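Local coordinates for protein 2-dehydro-3-deoxy-d-gluconate/2-dehydro-3-deoxy-phosphogluconate aldolase (Picrophilus torridus, PDB 4UXD) that is an aldolase of the dihydrodipicolinate synthetase family, folded as a beta/alpha barrel and assembled as a tetramer, at residues Asp201-Gln206 with Gly219-Val224; Gly264-Pro269 with Tyr291-Glu296. All blocks are in the same frame, centred on the assembly; numbering follows the deposited sequence.

Contact 1 comes first along the chain and closes before contact 2 opens. It joins the neighbouring parallel strands 203-206 and 222-224, the last two of the barrel in chain order, linked through helix 212-217. Contact 2 follows helices 233-240 and 245-264: the loop 264-269, which leads into helix 270-279, is met by residues 291-296 close to the C-terminus. The two centres are 28 Å apart, on opposite sides of the chain's centre, and the nearest atoms stay about 9 Å from each other. Contact 1 is thus buried barrel wall, whereas contact 2 fastens the C-terminal tail at the surface, where a second subunit reaches Gln267 and Tyr291.

Contact 1. Residues Asp201-Gln206 with Gly219-Val224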
loop_
_atom_site.group_PDB
_atom_site.type_symbol
_atom_site.label_atom_id
_atom_site.label_comp_id
_atom_site.label_asym_id
_atom_site.label_seq_id
_atom_site.Cartn_x
_atom_site.Cartn_y
_atom_site.Cartn_z
ATOM N N ASP A 201 6.148 -22.072 27.752
ATOM C CA ASP A 201 4.843 -21.501 28.098
ATOM C C ASP A 201 4.406 -20.428 27.090
ATOM O O ASP A 201 3.593 -19.549 27.405
ATOM C CB ASP A 201 4.884 -20.914 29.511
ATOM C CG ASP A 201 4.441 -21.912 30.572
ATOM O OD1 ASP A 201 3.470 -22.663 30.326
ATOM O OD2 ASP A 201 5.064 -21.942 31.658
ATOM N N PHE A 202 4.941 -20.511 25.872
ATOM C CA PHE A 202 4.552 -19.590 24.810
ATOM C C PHE A 202 4.585 -20.270 23.430
ATOM O O PHE A 202 5.654 -20.585 22.887
ATOM C CB PHE A 202 5.452 -18.352 24.827
ATOM C CG PHE A 202 4.924 -17.209 24.002
ATOM C CD1 PHE A 202 3.929 -16.384 24.497
ATOM C CD2 PHE A 202 5.416 -16.967 22.726
ATOM C CE1 PHE A 202 3.436 -15.332 23.738
ATOM C CE2 PHE A 202 4.928 -15.927 21.968
ATOM C CZ PHE A 202 3.934 -15.106 22.477
ATOM N N ALA A 203 3.389 -20.487 22.879
ATOM C CA ALA A 203 3.207 -21.141 21.586
ATOM C C ALA A 203 3.219 -20.137 20.433
ATOM O O ALA A 203 2.958 -18.951 20.623
ATOM C CB ALA A 203 1.891 -21.937 21.575
ATOM N N VAL A 204 3.541 -20.625 19.242
ATOM C CA VAL A 204 3.534 -19.799 18.043
ATOM C C VAL A 204 2.887 -20.588 16.906
ATOM O O VAL A 204 3.479 -21.532 16.386
ATOM C CB VAL A 204 4.951 -19.361 17.651
ATOM C CG1 VAL A 204 4.920 -18.451 16.462
ATOM C CG2 VAL A 204 5.626 -18.655 18.817
ATOM N N PHE A 205 1.666 -20.208 16.537
ATOM C CA PHE A 205 0.917 -20.949 15.527
ATOM C C PHE A 205 0.938 -20.273 14.151
ATOM O O PHE A 205 0.786 -19.062 14.040
ATOM C CB PHE A 205 -0.536 -21.131 15.975
ATOM C CG PHE A 205 -0.728 -22.144 17.076
ATOM C CD1 PHE A 205 -0.674 -21.760 18.402
ATOM C CD2 PHE A 205 -1.002 -23.475 16.781
ATOM C CE1 PHE A 205 -0.871 -22.685 19.418
ATOM C CE2 PHE A 205 -1.197 -24.411 17.797
ATOM C CZ PHE A 205 -1.137 -24.012 19.112
ATOM N N GLN A 206 1.112 -21.080 13.113
ATOM C CA GLN A 206 1.014 -20.618 11.740
ATOM C C GLN A 206 -0.460 -20.633 11.313
ATOM O O GLN A 206 -1.128 -21.660 11.394
ATOM C CB GLN A 206 1.867 -21.502 10.816
ATOM C CG GLN A 206 1.737 -21.190 9.313
ATOM C CD GLN A 206 2.075 -19.740 8.969
ATOM O OE1 GLN A 206 1.179 -18.915 8.786
ATOM N NE2 GLN A 206 3.365 -19.424 8.881
ATOM N N GLY A 219 10.142 -24.436 13.717
ATOM C CA GLY A 219 9.835 -24.553 15.126
ATOM C C GLY A 219 8.431 -24.134 15.566
ATOM O O GLY A 219 8.199 -23.971 16.764
ATOM N N ALA A 220 7.487 -23.970 14.637
ATOM C CA ALA A 220 6.116 -23.604 15.035
ATOM C C ALA A 220 5.461 -24.668 15.921
ATOM O O ALA A 220 5.620 -25.873 15.692
ATOM C CB ALA A 220 5.248 -23.366 13.815
ATOM N N SER A 221 4.691 -24.218 16.909
ATOM C CA SER A 221 3.970 -25.139 17.790
ATOM C C SER A 221 2.839 -25.865 17.056
ATOM O O SER A 221 2.314 -26.858 17.554
ATOM C CB SER A 221 3.410 -24.396 19.002
ATOM O OG SER A 221 4.365 -23.491 19.518
ATOM N N GLY A 222 2.480 -25.378 15.870
ATOM C CA GLY A 222 1.430 -25.990 15.067
ATOM C C GLY A 222 0.713 -24.960 14.207
ATOM O O GLY A 222 1.212 -23.851 14.003
ATOM N N GLY A 223 -0.460 -25.320 13.703
ATOM C CA GLY A 223 -1.212 -24.427 12.843
ATOM C C GLY A 223 -2.645 -24.171 13.267
ATOM O O GLY A 223 -3.270 -24.992 13.934
ATOM N N VAL A 224 -3.149 -23.006 12.872
ATOM C CA VAL A 224 -4.578 -22.708 12.874
ATOM C C VAL A 224 -5.033 -22.668 11.423
ATOM O O VAL A 224 -4.702 -21.716 10.699
ATOM C CB VAL A 224 -4.905 -21.354 13.552
ATOM C CG1 VAL A 224 -6.415 -21.194 13.737
ATOM C CG2 VAL A 224 -4.205 -21.240 14.878
#
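Ser221 meets the edge of strand 203-206 twice. Its OG accepts a hydrogen bond from Val204 N at 3.0 Å, nearly straight at 165°, and Val204 O receives Ser221 N at 3.0 Å in a more bent bond. With OG anti to the carbonyl carbon (chi1 -43°), the hydroxyl lies beside the backbone N, and both groups face Val204. Further along, Gln206 N donates to Gly222 O at 2.9 Å, in the carbonyl plane, and Val224 N reaches Gln206 O at 2.8 Å; these two bonds make the parallel bridge of Gln206 with Gly223. The Phe205 ring turns its edge to Gly223 N, with CD2 3.6 Å from that nitrogen, while Phe205 CB rests on Val224 CG2 at 3.8 Å. Beyond this shell, Ser215 and the backbone of Gln208 hold the Gln206 amide, and Phe205 also packs on Val29 and Lys182. Gly219 closes helix 212-217 with a Schellman motif and turns the chain toward strand 222-224, completing a beta-alpha-beta unit of the barrel. Both backbone polar groups of Val204 are therefore satisfied by one serine, whose side chain extends the pairing one residue ahead of strand 222-224.

Contact 2. Residues Gly264-Pro269 with Tyr291-Glu296; sequences GKYQFP and YRVGIE
Neither segment forms a regular helix or strand, and the two backbones stay well apart, Tyr266 CA lying 7.1 Å from Val293 CA at their nearest, so side chains do most of the joining. Tyr266 carries the contact. Val293 places its CG1 methyl over one face of the ring, but the methyl is modelled too close to it, so the detail of this CH-pi contact is doubtful. The Tyr266 side chain, with CG anti to its own carbonyl carbon (chi1 -61°), extends past Val293 to Gly294, where its OH comes 3.0 Å from Gly294 O. At the ring edge, Ile295 CD1 touches CE2 of Tyr266 at 4.0 Å. The opposite face of the ring has CB of the adjoining Lys265 over its centre. A second, lighter meeting sets Gln267 against Tyr291, their side chains crossing at about a right angle, with Gln267 CB 3.8 Å from Tyr291 OH. The Gln267 amide turns back on its own loop, NE2 donating to a lone pair of Phe268 O at 3.1 Å (164°). NE2 also bonds the carbonyl of Lys130 and OE1 the backbone N-H of Asn132, both of the second subunit, while Tyr291 OH bonds the side-chain ND2 of that same Asn132. Glu274 of helix 270-279 receives the backbone N-H groups of Gly294 and Ile295, tying the tail to that helix. The chemistry is thus divided: apolar packing around Tyr266 lines the tail up against the loop, Glu274 takes its backbone N-H groups, and the Gln267 amide and Tyr291 phenol carry polar bonds into the subunit interface.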
loop_
_atom_site.group_PDB
_atom_site.type_symbol
_atom_site.label_atom_id
_atom_site.label_comp_id
_atom_site.label_asym_id
_atom_site.label_seq_id
_atom_site.Cartn_x
_atom_site.Cartn_y
_atom_site.Cartn_z
ATOM N N GLY A 264 -8.914 -19.578 -2.494
ATOM C CA GLY A 264 -8.440 -18.203 -2.542
ATOM C C GLY A 264 -8.817 -17.462 -3.810
ATOM O O GLY A 264 -8.656 -16.241 -3.902
ATOM N N LYS A 265 -9.328 -18.200 -4.790
ATOM C CA LYS A 265 -9.877 -17.584 -5.994
ATOM C C LYS A 265 -11.163 -16.827 -5.682
ATOM O O LYS A 265 -11.707 -16.151 -6.548
ATOM C CB LYS A 265 -10.154 -18.640 -7.071
ATOM C CG LYS A 265 -8.911 -19.334 -7.634
ATOM C CD LYS A 265 -7.996 -18.372 -8.393
ATOM C CE LYS A 265 -6.726 -19.061 -8.871
ATOM N NZ LYS A 265 -5.725 -18.084 -9.377
ATOM N N TYR A 266 -11.649 -16.945 -4.448
ATOM C CA TYR A 266 -12.921 -16.355 -4.059
ATOM C C TYR A 266 -12.793 -15.445 -2.835
ATOM O O TYR A 266 -11.872 -15.585 -2.036
ATOM C CB TYR A 266 -13.936 -17.477 -3.820
ATOM C CG TYR A 266 -14.159 -18.298 -5.076
ATOM C CD1 TYR A 266 -14.453 -17.671 -6.287
ATOM C CD2 TYR A 266 -14.053 -19.685 -5.065
ATOM C CE1 TYR A 266 -14.647 -18.395 -7.449
ATOM C CE2 TYR A 266 -14.242 -20.423 -6.230
ATOM C CZ TYR A 266 -14.536 -19.768 -7.423
ATOM O OH TYR A 266 -14.729 -20.475 -8.595
ATOM N N GLN A 267 -13.708 -14.483 -2.756
ATOM C CA GLN A 267 -13.841 -13.541 -1.644
ATOM C C GLN A 267 -13.908 -14.285 -0.317
ATOM O O GLN A 267 -14.767 -15.155 -0.136
ATOM C CB GLN A 267 -15.098 -12.683 -1.870
ATOM C CG GLN A 267 -15.685 -11.929 -0.669
ATOM C CD GLN A 267 -14.876 -10.712 -0.258
ATOM O OE1 GLN A 267 -14.626 -9.805 -1.057
ATOM N NE2 GLN A 267 -14.465 -10.687 1.002
ATOM N N PHE A 268 -12.991 -13.963 0.597
ATOM C CA PHE A 268 -12.909 -14.653 1.882
ATOM C C PHE A 268 -14.135 -14.352 2.775
ATOM O O PHE A 268 -14.628 -13.226 2.791
ATOM C CB PHE A 268 -11.608 -14.256 2.595
ATOM C CG PHE A 268 -11.381 -14.975 3.905
ATOM C CD1 PHE A 268 -11.876 -14.448 5.101
ATOM C CD2 PHE A 268 -10.685 -16.182 3.939
ATOM C CE1 PHE A 268 -11.669 -15.105 6.311
ATOM C CE2 PHE A 268 -10.471 -16.849 5.135
ATOM C CZ PHE A 268 -10.965 -16.311 6.332
ATOM N N PRO A 269 -14.649 -15.355 3.512
ATOM C CA PRO A 269 -14.343 -16.783 3.603
ATOM C C PRO A 269 -15.431 -17.622 2.948
ATOM O O PRO A 269 -15.622 -18.789 3.288
ATOM C CB PRO A 269 -14.336 -17.024 5.102
ATOM C CG PRO A 269 -15.476 -16.130 5.583
ATOM C CD PRO A 269 -15.578 -14.969 4.589
ATOM N N TYR A 291 -21.719 -13.836 0.696
ATOM C CA TYR A 291 -22.626 -14.190 -0.387
ATOM C C TYR A 291 -22.178 -15.496 -1.051
ATOM O O TYR A 291 -21.009 -15.871 -0.962
ATOM C CB TYR A 291 -22.708 -13.046 -1.396
ATOM C CG TYR A 291 -21.438 -12.792 -2.164
ATOM C CD1 TYR A 291 -20.467 -11.930 -1.680
ATOM C CD2 TYR A 291 -21.221 -13.400 -3.387
ATOM C CE1 TYR A 291 -19.304 -11.692 -2.398
ATOM C CE2 TYR A 291 -20.069 -13.173 -4.108
ATOM C CZ TYR A 291 -19.113 -12.321 -3.614
ATOM O OH TYR A 291 -17.975 -12.093 -4.351
ATOM N N ARG A 292 -23.108 -16.204 -1.685
ATOM C CA ARG A 292 -22.782 -17.477 -2.347
ATOM C C ARG A 292 -21.835 -17.236 -3.526
ATOM O O ARG A 292 -21.953 -16.247 -4.240
ATOM C CB ARG A 292 -24.065 -18.196 -2.797
ATOM C CG ARG A 292 -23.943 -19.174 -3.991
ATOM C CD ARG A 292 -23.461 -20.576 -3.607
ATOM N NE ARG A 292 -24.343 -21.594 -4.190
ATOM C CZ ARG A 292 -24.128 -22.235 -5.339
ATOM N NH1 ARG A 292 -23.033 -22.004 -6.059
ATOM N NH2 ARG A 292 -25.015 -23.124 -5.766
ATOM N N VAL A 293 -20.920 -18.173 -3.739
ATOM C CA VAL A 293 -19.775 -17.943 -4.614
ATOM C C VAL A 293 -19.727 -18.881 -5.824
ATOM O O VAL A 293 -19.741 -18.432 -6.975
ATOM C CB VAL A 293 -18.475 -18.079 -3.790
ATOM C CG1 VAL A 293 -17.278 -18.363 -4.662
ATOM C CG2 VAL A 293 -18.233 -16.807 -2.992
ATOM N N GLY A 294 -19.663 -20.179 -5.548
ATOM C CA GLY A 294 -19.450 -21.187 -6.571
ATOM C C GLY A 294 -18.056 -21.788 -6.460
ATOM O O GLY A 294 -17.087 -21.208 -6.947
ATOM N N ILE A 295 -17.956 -22.939 -5.802
ATOM C CA ILE A 295 -16.703 -23.681 -5.688
ATOM C C ILE A 295 -17.004 -25.110 -6.133
ATOM O O ILE A 295 -18.134 -25.588 -5.980
ATOM C CB ILE A 295 -16.116 -23.620 -4.237
ATOM C CG1 ILE A 295 -14.917 -24.565 -4.045
ATOM C CG2 ILE A 295 -17.179 -23.943 -3.198
ATOM C CD1 ILE A 295 -13.654 -24.153 -4.782
ATOM N N GLU A 296 -15.994 -25.781 -6.686
ATOM C CA GLU A 296 -16.202 -27.015 -7.446
ATOM C C GLU A 296 -15.999 -28.315 -6.658
ATOM O O GLU A 296 -16.235 -29.398 -7.196
ATOM C CB GLU A 296 -15.275 -27.015 -8.665
ATOM C CG GLU A 296 -15.505 -25.843 -9.616
ATOM C CD GLU A 296 -16.813 -25.945 -10.387
ATOM O OE1 GLU A 296 -17.600 -26.883 -10.133
ATOM O OE2 GLU A 296 -17.052 -25.081 -11.255
#